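Local coordinates for 11S globulin seed storage protein (Amaranthus hypochondriacus, PDB 3QAC) that probably serves as a seed storage protein, a nutrient reservoir built from two cupin domains per subunit, at residues R55-H60 with G242-V247; S69-I74 with N168-L173; N80-M85 with W149-G154; F181-K186 with G209-G214. All coordinates share one frame; numbering follows the deposited sequence.

Overall arrangement
All four contacts lie on or beside the N-terminal cupin barrel and are structural packing. Contacts 1 and 3 are neighbours, their centres about 10 Å apart, joined where His60 bonds to Tyr151 and Asn152. Contact 4, with its centre about 17 Å from that of contact 1, is tied to it through Tyr182 and Asn243. Contact 2 lies farther off, its centre about 24 Å from that of contact 1, and meets contact 4 where Leu173 packs on Phe181. Contacts 2 and 4 meet the second subunit through several residues, contacts 1 and 3 through one each. Along the chain, contact 1 encloses the other three, and contact 3 is nested within contact 2.

Contact 1. Residues R55-H60 with G242-V247; sequences RTIEPH and GNIVRV
Ile57 and Ile244 supply the apolar part of this contact, their CG2 methyls meeting at 3.6 Å while the two side chains cross at about a right angle. With CG1 of Ile244 beside the backbone N (chi1 -49°), CG2 falls anti to that nitrogen and faces Ile57, while CD1, on the CG1 branch, points to Thr56 O. Leu63 and Ala30 add to the apolar surroundings of Ile244.

One backbone hydrogen bond joins the segments at their far ends: Val247 N donates to His60 O at 3.0 Å, nearly along the C=O axis. The methyls of Val247 gather round the same oxygen, CG1 being 3.4 Å from His60 O.

Charge comes in toward the solvent side. The extended side chain of Glu58 and that of Arg246, bent at its third torsion, meet tip to tip in a salt bridge, Arg246 NH2 lying 3.1 Å from Glu58 OE1. The carboxylate is approached on its syn side but 31° out of its plane, in a bent bond, and the guanidinium at its edge, with the two planes 25° apart.

Arg55 and Asn243 approach differently. Arg55 NH1 lies 2.9 Å from Asn243 ND2, but both are donors and cannot bond to each other. Arg55 NH1 has a weak hydrogen bond to Thr35 OG1 and its NH2 a salt bridge to Glu190, while Asn243 ND2 bonds to Tyr182 OH and Thr35 OG1.

The chemistry is therefore graded, from a single-contact salt bridge toward solvent to buried donors that each have acceptors of their own, with Glu190 probably offsetting the charges of Arg55 and the nearby Arg180.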
loop_
_atom_site.group_PDB
_atom_site.type_symbol
_atom_site.label_atom_id
_atom_site.label_comp_id
_atom_site.label_asym_id
_atom_site.label_seq_id
_atom_site.Cartn_x
_atom_site.Cartn_y
_atom_site.Cartn_z
ATOM N N ARG A 55 -4.294 10.216 -26.726
ATOM C CA ARG A 55 -4.760 11.517 -27.169
ATOM C C ARG A 55 -3.991 11.877 -28.400
ATOM O O ARG A 55 -2.763 11.722 -28.454
ATOM C CB ARG A 55 -4.555 12.602 -26.117
ATOM C CG ARG A 55 -5.212 12.323 -24.774
ATOM C CD ARG A 55 -5.094 13.541 -23.865
ATOM N NE ARG A 55 -5.608 13.288 -22.523
ATOM C CZ ARG A 55 -6.902 13.296 -22.196
ATOM N NH1 ARG A 55 -7.837 13.514 -23.119
ATOM N NH2 ARG A 55 -7.266 13.058 -20.943
ATOM N N THR A 56 -4.730 12.337 -29.397
ATOM C CA THR A 56 -4.152 12.848 -30.612
ATOM C C THR A 56 -4.473 14.320 -30.635
ATOM O O THR A 56 -5.625 14.717 -30.748
ATOM C CB THR A 56 -4.770 12.160 -31.812
ATOM O OG1 THR A 56 -4.479 10.761 -31.738
ATOM C CG2 THR A 56 -4.208 12.730 -33.099
ATOM N N ILE A 57 -3.449 15.129 -30.470
ATOM C CA ILE A 57 -3.622 16.563 -30.442
ATOM C C ILE A 57 -3.128 17.098 -31.767
ATOM O O ILE A 57 -1.938 16.983 -32.089
ATOM C CB ILE A 57 -2.771 17.196 -29.336
ATOM C CG1 ILE A 57 -3.044 16.510 -27.997
ATOM C CG2 ILE A 57 -3.019 18.694 -29.261
ATOM C CD1 ILE A 57 -2.192 17.026 -26.869
ATOM N N GLU A 58 -4.039 17.677 -32.536
ATOM C CA GLU A 58 -3.684 18.245 -33.831
ATOM C C GLU A 58 -2.683 19.389 -33.665
ATOM O O GLU A 58 -2.586 19.976 -32.585
ATOM C CB GLU A 58 -4.938 18.729 -34.565
ATOM C CG GLU A 58 -5.984 17.649 -34.808
ATOM C CD GLU A 58 -7.265 18.224 -35.377
ATOM O OE1 GLU A 58 -7.223 19.380 -35.858
ATOM O OE2 GLU A 58 -8.311 17.531 -35.343
ATOM N N PRO A 59 -1.922 19.699 -34.726
ATOM C CA PRO A 59 -1.019 20.854 -34.661
ATOM C C PRO A 59 -1.765 22.108 -34.194
ATOM O O PRO A 59 -2.936 22.313 -34.551
ATOM C CB PRO A 59 -0.540 21.010 -36.111
ATOM C CG PRO A 59 -0.652 19.647 -36.691
ATOM C CD PRO A 59 -1.819 18.976 -36.007
ATOM N N HIS A 60 -1.087 22.926 -33.391
ATOM C CA HIS A 60 -1.682 24.128 -32.804
ATOM C C HIS A 60 -2.816 23.821 -31.828
ATOM O O HIS A 60 -3.578 24.714 -31.453
ATOM C CB HIS A 60 -2.159 25.103 -33.882
ATOM C CG HIS A 60 -1.080 25.528 -34.824
ATOM N ND1 HIS A 60 0.193 25.851 -34.401
ATOM C CD2 HIS A 60 -1.080 25.685 -36.170
ATOM C CE1 HIS A 60 0.931 26.184 -35.444
ATOM N NE2 HIS A 60 0.184 26.090 -36.531
ATOM N N GLY A 242 -14.482 21.307 -26.400
ATOM C CA GLY A 242 -14.050 20.047 -25.829
ATOM C C GLY A 242 -12.739 20.228 -25.081
ATOM O O GLY A 242 -12.400 21.354 -24.734
ATOM N N ASN A 243 -12.005 19.140 -24.846
ATOM C CA ASN A 243 -10.805 19.178 -23.987
ATOM C C ASN A 243 -9.510 19.572 -24.709
ATOM O O ASN A 243 -8.506 19.917 -24.073
ATOM C CB ASN A 243 -10.602 17.840 -23.273
ATOM C CG ASN A 243 -10.399 16.678 -24.248
ATOM O OD1 ASN A 243 -11.114 16.553 -25.248
ATOM N ND2 ASN A 243 -9.432 15.820 -23.953
ATOM N N ILE A 244 -9.521 19.512 -26.036
ATOM C CA ILE A 244 -8.345 19.902 -26.800
ATOM C C ILE A 244 -8.739 20.976 -27.793
ATOM O O ILE A 244 -9.418 20.701 -28.784
ATOM C CB ILE A 244 -7.734 18.704 -27.524
ATOM C CG1 ILE A 244 -7.573 17.539 -26.545
ATOM C CG2 ILE A 244 -6.412 19.083 -28.192
ATOM C CD1 ILE A 244 -7.239 16.241 -27.199
ATOM N N VAL A 245 -8.297 22.196 -27.515
ATOM C CA VAL A 245 -8.741 23.366 -28.251
ATOM C C VAL A 245 -7.689 23.908 -29.216
ATOM O O VAL A 245 -6.491 23.685 -29.041
ATOM C CB VAL A 245 -9.136 24.486 -27.288
ATOM C CG1 VAL A 245 -10.188 23.992 -26.315
ATOM C CG2 VAL A 245 -7.902 24.995 -26.554
ATOM N N ARG A 246 -8.158 24.626 -30.231
ATOM C CA ARG A 246 -7.290 25.191 -31.259
ATOM C C ARG A 246 -6.839 26.608 -30.913
ATOM O O ARG A 246 -7.634 27.428 -30.466
ATOM C CB ARG A 246 -7.995 25.182 -32.618
ATOM C CG ARG A 246 -7.172 25.775 -33.762
ATOM C CD ARG A 246 -7.731 25.345 -35.116
ATOM N NE ARG A 246 -7.864 23.888 -35.214
ATOM C CZ ARG A 246 -8.993 23.244 -35.518
ATOM N NH1 ARG A 246 -10.113 23.919 -35.773
ATOM N NH2 ARG A 246 -9.000 21.914 -35.575
ATOM N N VAL A 247 -5.556 26.883 -31.115
ATOM C CA VAL A 247 -5.026 28.215 -30.875
ATOM C C VAL A 247 -4.468 28.825 -32.158
ATOM O O VAL A 247 -3.936 28.121 -33.018
ATOM C CB VAL A 247 -3.942 28.185 -29.785
ATOM C CG1 VAL A 247 -4.098 26.933 -28.935
ATOM C CG2 VAL A 247 -2.559 28.230 -30.398
#

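Contact 2. Residues S69-I74 with N168-L173; sequences SAPELI and NHANQL
Ser69 meets the 168-173 loop with its whole side chain. Its CB presses on Leu173 CD1 at 3.3 Å, tighter than usual carbon packing, and also lies 3.3 Å from Asn171 OD1. One bond further, OG sits between the backbone N and the carbonyl carbon (chi1 60°), the rotation that carries it to Asn171 OD1, where it donates a hydrogen bond of 2.7 Å. The hydroxyl comes from above the amide plane, 55° out of it. From the opposite face Leu173 N reaches the same oxygen, closing an Asx turn, so that two donors grip Asn171 OD1. The ND2 of Asn171 bonds to the carbonyls of Thr166 and Asp174.

Pro71 packs on the Asn168 amide, its CG 3.3 Å from Asn168 CG, and on the methyl of Ala170, whose CB is 4.0 Å from Pro71 CG. A second Asx turn, Ala170 N to Asn168 OD1, lies within the type I beta turn from Asn168 to Asn171, while Asn168 ND2 bonds to Asp165.

The contact thus packs the loop between strands 158-164 and 180-182 against the lead-in to strand 72-78. Helix 318-321 reaches Pro71 through Leu321, and Pro381 and Asn383 of the second subunit pack on Leu173 and Ser69.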
loop_
_atom_site.group_PDB
_atom_site.type_symbol
_atom_site.label_atom_id
_atom_site.label_comp_id
_atom_site.label_asym_id
_atom_site.label_seq_id
_atom_site.Cartn_x
_atom_site.Cartn_y
_atom_site.Cartn_z
ATOM N N SER A 69 -6.601 12.078 -10.169
ATOM C CA SER A 69 -6.168 11.583 -8.875
ATOM C C SER A 69 -5.162 10.452 -9.004
ATOM O O SER A 69 -4.490 10.119 -8.037
ATOM C CB SER A 69 -7.375 11.081 -8.083
ATOM O OG SER A 69 -8.006 10.036 -8.798
ATOM N N ALA A 70 -5.063 9.848 -10.185
ATOM C CA ALA A 70 -4.065 8.790 -10.410
ATOM C C ALA A 70 -2.803 9.294 -11.125
ATOM O O ALA A 70 -2.887 10.191 -11.960
ATOM C CB ALA A 70 -4.677 7.650 -11.193
ATOM N N PRO A 71 -1.632 8.697 -10.817
ATOM C CA PRO A 71 -0.397 9.037 -11.527
ATOM C C PRO A 71 -0.498 8.497 -12.943
ATOM O O PRO A 71 -1.223 7.529 -13.171
ATOM C CB PRO A 71 0.688 8.234 -10.784
ATOM C CG PRO A 71 0.021 7.562 -9.641
ATOM C CD PRO A 71 -1.447 7.549 -9.919
ATOM N N GLU A 72 0.225 9.096 -13.875
ATOM C CA GLU A 72 0.168 8.660 -15.255
ATOM C C GLU A 72 1.557 8.482 -15.780
ATOM O O GLU A 72 2.470 9.199 -15.397
ATOM C CB GLU A 72 -0.505 9.705 -16.128
ATOM C CG GLU A 72 -1.867 10.135 -15.670
ATOM C CD GLU A 72 -2.456 11.100 -16.642
ATOM O OE1 GLU A 72 -1.743 12.052 -17.015
ATOM O OE2 GLU A 72 -3.608 10.893 -17.070
ATOM N N LEU A 73 1.682 7.526 -16.676
ATOM C CA LEU A 73 2.881 7.264 -17.416
ATOM C C LEU A 73 2.498 7.555 -18.841
ATOM O O LEU A 73 1.564 6.948 -19.375
ATOM C CB LEU A 73 3.253 5.797 -17.270
ATOM C CG LEU A 73 4.721 5.513 -17.007
ATOM C CD1 LEU A 73 5.210 6.392 -15.865
ATOM C CD2 LEU A 73 4.898 4.049 -16.673
ATOM N N ILE A 74 3.209 8.485 -19.457
ATOM C CA ILE A 74 2.880 8.948 -20.791
ATOM C C ILE A 74 3.996 8.612 -21.781
ATOM O O ILE A 74 5.165 8.896 -21.543
ATOM C CB ILE A 74 2.668 10.452 -20.776
ATOM C CG1 ILE A 74 1.634 10.813 -19.701
ATOM C CG2 ILE A 74 2.242 10.923 -22.140
ATOM C CD1 ILE A 74 1.632 12.244 -19.255
ATOM N N ASN A 168 -3.037 2.808 -8.158
ATOM C CA ASN A 168 -1.889 3.347 -7.425
ATOM C C ASN A 168 -2.315 3.750 -6.029
ATOM O O ASN A 168 -3.382 4.331 -5.855
ATOM C CB ASN A 168 -1.318 4.575 -8.151
ATOM C CG ASN A 168 0.163 4.844 -7.805
ATOM O OD1 ASN A 168 0.481 5.568 -6.860
ATOM N ND2 ASN A 168 1.056 4.272 -8.589
ATOM N N HIS A 169 -1.470 3.462 -5.044
ATOM C CA HIS A 169 -1.640 3.979 -3.685
ATOM C C HIS A 169 -1.913 5.481 -3.691
ATOM O O HIS A 169 -2.617 5.993 -2.821
ATOM C CB HIS A 169 -0.379 3.715 -2.855
ATOM C CG HIS A 169 0.725 4.706 -3.098
ATOM N ND1 HIS A 169 1.595 4.610 -4.169
ATOM C CD2 HIS A 169 1.090 5.817 -2.412
ATOM C CE1 HIS A 169 2.453 5.619 -4.126
ATOM N NE2 HIS A 169 2.164 6.368 -3.075
ATOM N N ALA A 170 -1.368 6.186 -4.678
ATOM C CA ALA A 170 -1.570 7.634 -4.757
ATOM C C ALA A 170 -3.018 8.031 -5.072
ATOM O O ALA A 170 -3.463 9.102 -4.685
ATOM C CB ALA A 170 -0.608 8.261 -5.759
ATOM N N ASN A 171 -3.737 7.183 -5.800
ATOM C CA ASN A 171 -5.143 7.441 -6.081
ATOM C C ASN A 171 -6.029 7.008 -4.915
ATOM O O ASN A 171 -6.165 5.817 -4.646
ATOM C CB ASN A 171 -5.612 6.729 -7.355
ATOM C CG ASN A 171 -7.134 6.872 -7.568
ATOM O OD1 ASN A 171 -7.720 7.899 -7.241
ATOM N ND2 ASN A 171 -7.764 5.831 -8.082
ATOM N N GLN A 172 -6.625 7.976 -4.227
ATOM C CA GLN A 172 -7.473 7.659 -3.086
ATOM C C GLN A 172 -8.977 7.795 -3.401
ATOM O O GLN A 172 -9.813 7.702 -2.514
ATOM C CB GLN A 172 -7.066 8.501 -1.876
ATOM C CG GLN A 172 -5.581 8.320 -1.483
ATOM C CD GLN A 172 -5.266 8.894 -0.111
ATOM O OE1 GLN A 172 -4.146 8.789 0.394
ATOM N NE2 GLN A 172 -6.248 9.520 0.486
ATOM N N LEU A 173 -9.310 8.035 -4.663
ATOM C CA LEU A 173 -10.706 8.056 -5.091
ATOM C C LEU A 173 -11.070 6.662 -5.582
ATOM O O LEU A 173 -10.433 5.707 -5.207
ATOM C CB LEU A 173 -10.913 9.090 -6.190
ATOM C CG LEU A 173 -10.559 10.524 -5.779
ATOM C CD1 LEU A 173 -10.494 11.449 -6.990
ATOM C CD2 LEU A 173 -11.555 11.040 -4.762
#

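Contact 3. Residues N80-M85 with W149-G154; sequences NGITGM and WAYNNG
Gly84 and Trp149 form one rung of an antiparallel beta ladder between strands 80-86 and 147-151 of the N-terminal cupin barrel. The strands run at 159° to each other, and Gly84 and Ile82 make hydrogen-bonded pairs with Trp149 and Tyr151, on either side of the non-hydrogen-bonded pair Thr83-Ala150.

Packing is close at the Trp149 end. The indole folds back over the neighbouring strand, CG lying between the backbone N and the carbonyl carbon (chi1 52°), and its face lies against Gly84, whose CA is 3.9 Å from the centroid of the five-membered ring in a CH-pi contact. With no side chain, Gly84 lets the ring settle directly on the backbone. Ile82 CD1 touches the benzo edge, 4.0 Å from Trp149 CH2, while its CG1 lies alongside Tyr151 CB. Leu421 of the second subunit packs on Trp149.

The other end is looser and wetter. Past Tyr151, residues 152-154 leave the ladder, and a water bridges Asn80 N and Asn152 OD1. Asn152 OD1 also accepts from Gly154 N at 2.7 Å, from above the amide plane, in an Asx turn, and exposed Asn153 lays its ND2 over Gly81 CA at 3.2 Å.

Back in the tight part, Trp149 O takes two donors from opposite faces of its carbonyl plane, Gly84 N and the hydroxyl Thr83 OG1, each 3.0 Å away.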
loop_
_atom_site.group_PDB
_atom_site.type_symbol
_atom_site.label_atom_id
_atom_site.label_comp_id
_atom_site.label_asym_id
_atom_site.label_seq_id
_atom_site.Cartn_x
_atom_site.Cartn_y
_atom_site.Cartn_z
ATOM N N ASN A 80 5.975 16.215 -31.528
ATOM C CA ASN A 80 6.590 16.931 -30.440
ATOM C C ASN A 80 5.684 18.084 -30.048
ATOM O O ASN A 80 4.726 18.421 -30.750
ATOM C CB ASN A 80 7.987 17.431 -30.812
ATOM C CG ASN A 80 8.144 17.670 -32.300
ATOM O OD1 ASN A 80 7.580 18.620 -32.859
ATOM N ND2 ASN A 80 8.919 16.804 -32.957
ATOM N N GLY A 81 5.991 18.674 -28.904
ATOM C CA GLY A 81 5.189 19.740 -28.358
ATOM C C GLY A 81 5.771 20.084 -27.012
ATOM O O GLY A 81 6.931 19.769 -26.712
ATOM N N ILE A 82 4.959 20.729 -26.196
ATOM C CA ILE A 82 5.398 21.121 -24.883
ATOM C C ILE A 82 4.291 20.855 -23.898
ATOM O O ILE A 82 3.107 20.956 -24.219
ATOM C CB ILE A 82 5.735 22.605 -24.829
ATOM C CG1 ILE A 82 4.516 23.427 -25.256
ATOM C CG2 ILE A 82 6.930 22.912 -25.712
ATOM C CD1 ILE A 82 4.662 24.910 -25.003
ATOM N N THR A 83 4.692 20.503 -22.687
ATOM C CA THR A 83 3.751 20.319 -21.613
ATOM C C THR A 83 4.134 21.250 -20.479
ATOM O O THR A 83 5.311 21.366 -20.125
ATOM C CB THR A 83 3.725 18.856 -21.127
ATOM O OG1 THR A 83 2.818 18.741 -20.026
ATOM C CG2 THR A 83 5.105 18.401 -20.693
ATOM N N GLY A 84 3.138 21.937 -19.933
ATOM C CA GLY A 84 3.336 22.691 -18.719
ATOM C C GLY A 84 2.783 21.941 -17.518
ATOM O O GLY A 84 1.608 21.589 -17.474
ATOM N N MET A 85 3.639 21.703 -16.534
ATOM C CA MET A 85 3.218 21.126 -15.270
ATOM C C MET A 85 3.145 22.205 -14.191
ATOM O O MET A 85 4.110 22.932 -13.974
ATOM C CB MET A 85 4.219 20.066 -14.869
ATOM C CG MET A 85 3.640 18.718 -14.651
ATOM S SD MET A 85 4.982 17.584 -14.965
ATOM C CE MET A 85 5.163 17.933 -16.700
ATOM N N TRP A 149 -1.126 20.863 -18.761
ATOM C CA TRP A 149 -1.686 21.070 -20.079
ATOM C C TRP A 149 -0.612 20.698 -21.079
ATOM O O TRP A 149 0.571 20.625 -20.743
ATOM C CB TRP A 149 -2.108 22.524 -20.254
ATOM C CG TRP A 149 -1.014 23.468 -19.920
ATOM C CD1 TRP A 149 -0.759 24.029 -18.708
ATOM C CD2 TRP A 149 -0.012 23.962 -20.810
ATOM N NE1 TRP A 149 0.331 24.849 -18.786
ATOM C CE2 TRP A 149 0.815 24.826 -20.067
ATOM C CE3 TRP A 149 0.263 23.765 -22.168
ATOM C CZ2 TRP A 149 1.907 25.483 -20.625
ATOM C CZ3 TRP A 149 1.358 24.427 -22.727
ATOM C CH2 TRP A 149 2.163 25.275 -21.951
ATOM N N ALA A 150 -1.021 20.427 -22.306
ATOM C CA ALA A 150 -0.061 20.129 -23.356
ATOM C C ALA A 150 -0.429 20.908 -24.604
ATOM O O ALA A 150 -1.596 21.271 -24.815
ATOM C CB ALA A 150 -0.031 18.649 -23.642
ATOM N N TYR A 151 0.570 21.167 -25.430
ATOM C CA TYR A 151 0.336 21.882 -26.669
ATOM C C TYR A 151 1.222 21.342 -27.772
ATOM O O TYR A 151 2.424 21.120 -27.575
ATOM C CB TYR A 151 0.575 23.373 -26.473
ATOM C CG TYR A 151 0.558 24.160 -27.756
ATOM C CD1 TYR A 151 -0.642 24.497 -28.370
ATOM C CD2 TYR A 151 1.747 24.562 -28.361
ATOM C CE1 TYR A 151 -0.659 25.217 -29.553
ATOM C CE2 TYR A 151 1.739 25.283 -29.535
ATOM C CZ TYR A 151 0.533 25.608 -30.126
ATOM O OH TYR A 151 0.523 26.333 -31.289
ATOM N N ASN A 152 0.625 21.114 -28.933
ATOM C CA ASN A 152 1.403 20.647 -30.063
ATOM C C ASN A 152 1.931 21.814 -30.883
ATOM O O ASN A 152 1.213 22.410 -31.673
ATOM C CB ASN A 152 0.604 19.703 -30.943
ATOM C CG ASN A 152 1.426 19.159 -32.091
ATOM O OD1 ASN A 152 2.623 19.448 -32.204
ATOM N ND2 ASN A 152 0.793 18.363 -32.953
ATOM N N ASN A 153 3.199 22.136 -30.687
ATOM C CA ASN A 153 3.818 23.217 -31.427
ATOM C C ASN A 153 4.579 22.682 -32.627
ATOM O O ASN A 153 5.367 23.390 -33.246
ATOM C CB ASN A 153 4.719 24.048 -30.516
ATOM C CG ASN A 153 5.961 23.295 -30.063
ATOM O OD1 ASN A 153 6.847 23.874 -29.419
ATOM N ND2 ASN A 153 6.039 22.009 -30.400
ATOM N N GLY A 154 4.329 21.419 -32.947
ATOM C CA GLY A 154 4.957 20.775 -34.081
ATOM C C GLY A 154 4.048 20.727 -35.291
ATOM O O GLY A 154 2.985 21.345 -35.310
HETATM O O HOH W 1 3.690 17.455 -33.414
#

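Contact 4. Residues F181-K186 with G209-G214; sequences FYLAGK and GNIFRG
Packing of the end of strand 180-182 and the residues after it against residues 209-213, tied by two hydrogen bonds, joins Tyr182, Leu183 and Gly185 to Asn210 and Ile211 where the chain leaves the strand and, after a gap in the model, returns toward helix 217-224. The site lies at the edge of the N-terminal cupin barrel, against a second subunit.

Asn210 is central. Its CG stands between the backbone N and the carbonyl carbon (chi1 78°), which turns the amide across the contact so that ND2 donates to Gly185 O at 2.8 Å, in the carbonyl plane and on a lone pair. ND2 also bonds to Leu234 O, and on the other side of the amide OD1 accepts from Phe212 N in an Asx turn. Ile211 N, the backbone amide after Asn210, gives a nearly straight bond of 2.8 Å to Tyr182 O, 171° at the hydrogen. A water joins Tyr182 N to Gly209 O.

Apolar groups fill in beside these bonds. Leu183 and Ile211 lie side by side, and Leu183 CD2 presses on Ile211 CD1 at 3.4 Å, a tight pair. The other branch, Ile211 CG2, meets Phe181 CB at 3.8 Å near the ring's edge. Phe212 turns the edge of its ring to Leu183 O, with CE1 3.1 Å from that oxygen, which also accepts from Tyr430 OH of the second subunit.

Backbone polar atoms here thus find partners in each other, a water and the second subunit, and one asparagine side chain donates to Gly185 O and accepts from Phe212 N, bonding to both segments.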
loop_
_atom_site.group_PDB
_atom_site.type_symbol
_atom_site.label_atom_id
_atom_site.label_comp_id
_atom_site.label_asym_id
_atom_site.label_seq_id
_atom_site.Cartn_x
_atom_site.Cartn_y
_atom_site.Cartn_z
ATOM N N PHE A 181 -10.287 15.956 -13.494
ATOM C CA PHE A 181 -10.780 17.296 -13.219
ATOM C C PHE A 181 -10.127 18.254 -14.214
ATOM O O PHE A 181 -8.905 18.286 -14.329
ATOM C CB PHE A 181 -10.404 17.727 -11.797
ATOM C CG PHE A 181 -10.850 16.776 -10.706
ATOM C CD1 PHE A 181 -11.837 17.148 -9.810
ATOM C CD2 PHE A 181 -10.258 15.534 -10.558
ATOM C CE1 PHE A 181 -12.239 16.297 -8.789
ATOM C CE2 PHE A 181 -10.651 14.679 -9.539
ATOM C CZ PHE A 181 -11.644 15.065 -8.647
ATOM N N TYR A 182 -10.939 19.016 -14.944
ATOM C CA TYR A 182 -10.414 20.023 -15.869
ATOM C C TYR A 182 -10.501 21.421 -15.279
ATOM O O TYR A 182 -11.369 21.719 -14.444
ATOM C CB TYR A 182 -11.141 19.995 -17.216
ATOM C CG TYR A 182 -10.622 18.951 -18.174
ATOM C CD1 TYR A 182 -11.100 17.654 -18.148
ATOM C CD2 TYR A 182 -9.647 19.261 -19.092
ATOM C CE1 TYR A 182 -10.626 16.696 -19.032
ATOM C CE2 TYR A 182 -9.160 18.315 -19.972
ATOM C CZ TYR A 182 -9.655 17.033 -19.948
ATOM O OH TYR A 182 -9.160 16.088 -20.834
ATOM N N LEU A 183 -9.586 22.269 -15.731
ATOM C CA LEU A 183 -9.443 23.612 -15.196
ATOM C C LEU A 183 -9.967 24.653 -16.165
ATOM O O LEU A 183 -9.852 25.848 -15.918
ATOM C CB LEU A 183 -7.974 23.872 -14.893
ATOM C CG LEU A 183 -7.596 23.196 -13.586
ATOM C CD1 LEU A 183 -6.092 23.136 -13.408
ATOM C CD2 LEU A 183 -8.259 23.972 -12.461
ATOM N N ALA A 184 -10.528 24.186 -17.271
ATOM C CA ALA A 184 -11.044 25.069 -18.305
ATOM C C ALA A 184 -11.913 24.272 -19.274
ATOM O O ALA A 184 -11.805 23.051 -19.357
ATOM C CB ALA A 184 -9.879 25.748 -19.061
ATOM N N GLY A 185 -12.771 24.969 -20.004
ATOM C CA GLY A 185 -13.569 24.349 -21.045
ATOM C C GLY A 185 -14.801 23.637 -20.526
ATOM O O GLY A 185 -15.170 23.759 -19.359
ATOM N N LYS A 186 -15.450 22.893 -21.407
ATOM C CA LYS A 186 -16.584 22.074 -21.012
ATOM C C LYS A 186 -16.386 20.682 -21.605
ATOM O O LYS A 186 -17.097 20.287 -22.526
ATOM C CB LYS A 186 -17.892 22.695 -21.496
ATOM C CG LYS A 186 -19.133 22.099 -20.845
ATOM C CD LYS A 186 -20.411 22.494 -21.597
ATOM C CE LYS A 186 -21.626 21.633 -21.178
ATOM N NZ LYS A 186 -21.921 20.463 -22.072
ATOM N N GLY A 209 -19.069 20.062 -16.400
ATOM C CA GLY A 209 -18.072 21.011 -16.870
ATOM C C GLY A 209 -16.763 20.937 -16.101
ATOM O O GLY A 209 -16.533 19.972 -15.367
ATOM N N ASN A 210 -15.911 21.953 -16.282
ATOM C CA ASN A 210 -14.629 22.068 -15.580
ATOM C C ASN A 210 -14.870 22.513 -14.141
ATOM O O ASN A 210 -15.962 22.970 -13.813
ATOM C CB ASN A 210 -13.685 23.042 -16.305
ATOM C CG ASN A 210 -14.032 24.507 -16.041
ATOM O OD1 ASN A 210 -13.957 24.975 -14.910
ATOM N ND2 ASN A 210 -14.397 25.235 -17.091
ATOM N N ILE A 211 -13.868 22.385 -13.279
ATOM C CA ILE A 211 -14.134 22.558 -11.853
ATOM C C ILE A 211 -14.680 23.937 -11.519
ATOM O O ILE A 211 -15.427 24.094 -10.555
ATOM C CB ILE A 211 -12.916 22.262 -10.962
ATOM C CG1 ILE A 211 -11.833 23.317 -11.148
ATOM C CG2 ILE A 211 -12.389 20.870 -11.227
ATOM C CD1 ILE A 211 -10.678 23.100 -10.226
ATOM N N PHE A 212 -14.307 24.935 -12.314
ATOM C CA PHE A 212 -14.759 26.297 -12.064
ATOM C C PHE A 212 -16.264 26.406 -12.228
ATOM O O PHE A 212 -16.914 27.114 -11.464
ATOM C CB PHE A 212 -14.033 27.291 -12.964
ATOM C CG PHE A 212 -12.583 27.451 -12.627
ATOM C CD1 PHE A 212 -11.606 27.211 -13.572
ATOM C CD2 PHE A 212 -12.198 27.814 -11.349
ATOM C CE1 PHE A 212 -10.265 27.351 -13.254
ATOM C CE2 PHE A 212 -10.869 27.947 -11.024
ATOM C CZ PHE A 212 -9.899 27.715 -11.980
ATOM N N ARG A 213 -16.815 25.698 -13.211
ATOM C CA ARG A 213 -18.257 25.689 -13.402
ATOM C C ARG A 213 -18.976 25.369 -12.092
ATOM O O ARG A 213 -20.115 25.775 -11.873
ATOM C CB ARG A 213 -18.669 24.686 -14.488
ATOM C CG ARG A 213 -20.030 24.044 -14.226
ATOM C CD ARG A 213 -20.808 23.744 -15.498
ATOM N NE ARG A 213 -22.167 23.299 -15.179
ATOM C CZ ARG A 213 -23.110 23.026 -16.081
ATOM N NH1 ARG A 213 -22.852 23.151 -17.377
ATOM N NH2 ARG A 213 -24.313 22.626 -15.682
ATOM N N GLY A 214 -18.296 24.650 -11.209
ATOM C CA GLY A 214 -18.912 24.240 -9.962
ATOM C C GLY A 214 -19.105 25.370 -8.966
ATOM O O GLY A 214 -20.017 25.340 -8.142
HETATM O O HOH W 2 -13.848 18.669 -14.618
#